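Local coordinates for trehalose-6-phosphate phosphatase related protein (Thermoplasma acidophilum, PDB 1U02) that removes the phosphate from trehalose 6-phosphate to give free trehalose, using magnesium as its cofactor, at residues E136-F141 and I152-P157. Residues are numbered along the deposited sequence; the frame is centred on the assembly and turned at random.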
loop_
_atom_site.group_PDB
_atom_site.type_symbol
_atom_site.label_atom_id
_atom_site.label_comp_id
_atom_site.label_asym_id
_atom_site.label_seq_id
_atom_site.Cartn_x
_atom_site.Cartn_y
_atom_site.Cartn_z
ATOM N N GLU A 136 -23.337 -2.639 0.336
ATOM C CA GLU A 136 -24.274 -3.569 0.963
ATOM C C GLU A 136 -23.499 -4.763 1.516
ATOM O O GLU A 136 -23.744 -5.220 2.637
ATOM C CB GLU A 136 -25.317 -4.036 -0.058
ATOM C CG GLU A 136 -26.314 -5.053 0.473
ATOM C CD GLU A 136 -27.410 -5.371 -0.533
ATOM O OE1 GLU A 136 -27.081 -5.798 -1.665
ATOM O OE2 GLU A 136 -28.602 -5.191 -0.196
ATOM N N ILE A 137 -22.559 -5.269 0.725
ATOM C CA ILE A 137 -21.742 -6.390 1.165
ATOM C C ILE A 137 -20.941 -5.976 2.399
ATOM O O ILE A 137 -20.789 -6.748 3.344
ATOM C CB ILE A 137 -20.774 -6.842 0.046
ATOM C CG1 ILE A 137 -21.558 -7.577 -1.042
ATOM C CG2 ILE A 137 -19.703 -7.761 0.610
ATOM C CD1 ILE A 137 -22.176 -8.888 -0.565
ATOM N N ALA A 138 -20.437 -4.746 2.387
ATOM C CA ALA A 138 -19.658 -4.230 3.501
ATOM C C ALA A 138 -20.475 -4.216 4.791
ATOM O O ALA A 138 -19.977 -4.585 5.859
ATOM C CB ALA A 138 -19.162 -2.826 3.184
ATOM N N ARG A 139 -21.732 -3.792 4.694
ATOM C CA ARG A 139 -22.586 -3.741 5.878
ATOM C C ARG A 139 -22.916 -5.154 6.343
ATOM O O ARG A 139 -22.916 -5.440 7.537
ATOM C CB ARG A 139 -23.878 -2.971 5.580
ATOM C CG ARG A 139 -23.629 -1.588 4.995
ATOM C CD ARG A 139 -24.885 -0.734 4.951
ATOM N NE ARG A 139 -24.679 0.462 4.136
ATOM C CZ ARG A 139 -24.819 0.500 2.814
ATOM N NH1 ARG A 139 -25.176 -0.590 2.148
ATOM N NH2 ARG A 139 -24.586 1.627 2.153
ATOM N N ILE A 140 -23.188 -6.040 5.393
ATOM C CA ILE A 140 -23.519 -7.417 5.732
ATOM C C ILE A 140 -22.397 -8.115 6.503
ATOM O O ILE A 140 -22.641 -8.745 7.532
ATOM C CB ILE A 140 -23.832 -8.230 4.462
ATOM C CG1 ILE A 140 -25.086 -7.668 3.790
ATOM C CG2 ILE A 140 -24.015 -9.700 4.812
ATOM C CD1 ILE A 140 -25.355 -8.242 2.409
ATOM N N PHE A 141 -21.169 -7.987 6.010
ATOM C CA PHE A 141 -20.022 -8.631 6.636
ATOM C C PHE A 141 -19.313 -7.817 7.704
ATOM O O PHE A 141 -18.382 -8.308 8.345
ATOM C CB PHE A 141 -19.025 -9.038 5.560
ATOM C CG PHE A 141 -19.505 -10.167 4.702
ATOM C CD1 PHE A 141 -19.273 -11.487 5.078
ATOM C CD2 PHE A 141 -20.218 -9.915 3.535
ATOM C CE1 PHE A 141 -19.743 -12.545 4.299
ATOM C CE2 PHE A 141 -20.695 -10.959 2.748
ATOM C CZ PHE A 141 -20.457 -12.278 3.131
ATOM N N ILE A 152 -12.374 0.576 -5.469
ATOM C CA ILE A 152 -13.234 0.468 -4.303
ATOM C C ILE A 152 -12.748 -0.811 -3.624
ATOM O O ILE A 152 -12.768 -1.885 -4.220
ATOM C CB ILE A 152 -14.728 0.324 -4.664
ATOM C CG1 ILE A 152 -15.207 1.563 -5.429
ATOM C CG2 ILE A 152 -15.550 0.167 -3.379
ATOM C CD1 ILE A 152 -16.678 1.523 -5.796
ATOM N N GLU A 153 -12.298 -0.693 -2.383
ATOM C CA GLU A 153 -11.780 -1.857 -1.683
ATOM C C GLU A 153 -12.454 -2.113 -0.349
ATOM O O GLU A 153 -12.721 -1.182 0.415
ATOM C CB GLU A 153 -10.266 -1.699 -1.452
ATOM C CG GLU A 153 -9.597 -2.932 -0.839
ATOM C CD GLU A 153 -8.093 -2.769 -0.623
ATOM O OE1 GLU A 153 -7.687 -2.006 0.278
ATOM O OE2 GLU A 153 -7.314 -3.408 -1.359
ATOM N N LEU A 154 -12.741 -3.385 -0.088
ATOM C CA LEU A 154 -13.326 -3.806 1.176
ATOM C C LEU A 154 -12.135 -4.253 1.999
ATOM O O LEU A 154 -11.318 -5.049 1.534
ATOM C CB LEU A 154 -14.289 -4.975 0.975
ATOM C CG LEU A 154 -15.549 -4.607 0.195
ATOM C CD1 LEU A 154 -16.465 -5.824 0.093
ATOM C CD2 LEU A 154 -16.258 -3.456 0.903
ATOM N N ARG A 155 -12.031 -3.746 3.221
ATOM C CA ARG A 155 -10.896 -4.088 4.054
ATOM C C ARG A 155 -11.259 -4.183 5.532
ATOM O O ARG A 155 -12.418 -4.001 5.912
ATOM C CB ARG A 155 -9.798 -3.041 3.840
ATOM C CG ARG A 155 -10.235 -1.628 4.188
ATOM C CD ARG A 155 -9.233 -0.564 3.745
ATOM N NE ARG A 155 -9.500 0.706 4.421
ATOM C CZ ARG A 155 -8.841 1.842 4.204
ATOM N NH1 ARG A 155 -7.859 1.890 3.315
ATOM N NH2 ARG A 155 -9.157 2.930 4.899
ATOM N N VAL A 156 -10.261 -4.480 6.359
ATOM C CA VAL A 156 -10.466 -4.594 7.802
ATOM C C VAL A 156 -10.769 -3.210 8.383
ATOM O O VAL A 156 -10.049 -2.247 8.128
ATOM C CB VAL A 156 -9.206 -5.179 8.498
ATOM C CG1 VAL A 156 -9.372 -5.121 10.016
ATOM C CG2 VAL A 156 -8.989 -6.617 8.052
ATOM N N PRO A 157 -11.849 -3.090 9.170
ATOM C CA PRO A 157 -12.181 -1.786 9.751
ATOM C C PRO A 157 -11.039 -1.182 10.584
ATOM O O PRO A 157 -10.338 -1.893 11.303
ATOM C CB PRO A 157 -13.413 -2.092 10.607
ATOM C CG PRO A 157 -14.069 -3.232 9.866
ATOM C CD PRO A 157 -12.875 -4.095 9.502
#
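Leu154 meets the helix with both of its methyl groups, one to each of two consecutive helical residues. Leu154 CD1 lies 3.8 Å from Ile137 CG2, and Leu154 CD2 lies 3.7 Å from Ala138 CB. No hydrogen bond joins the two segments, and the 103 Å² buried between them belongs entirely to these three residues. The side chains of Ile137 and Leu154 cross at about a right angle, meeting through a single methyl pair rather than lying alongside each other.

Torsions account for which branch of the isoleucine does the touching. With chi1 at -73°, CG2 stands anti to the backbone N and faces the leucine, whereas the CG1-CD1 arm leads away from the strand. The CA atoms of Ala138 and Leu154 are 6.8 Å apart, the nearest CA pair of the two segments, and the leucine side chain, directed at the helix, spans this gap to Ala138 CB.

Further out, backbone bonding holds each side in shape. Within the helix, Phe141 N bonds to Ile137 O at 3.0 Å; on the strand, Leu154 pairs with Val115 and Arg155 with Glu144. Ala138 and Leu154 both also touch Thr145 of strand 144-147, and Leu154 reaches Tyr117 of strand 114-118. Away from the magnesium site, the contact thus packs helix 127-141 against inner strand 151-155 of the four-stranded antiparallel sheet, helix-on-sheet packing consistent with the cap domain of HAD phosphatases.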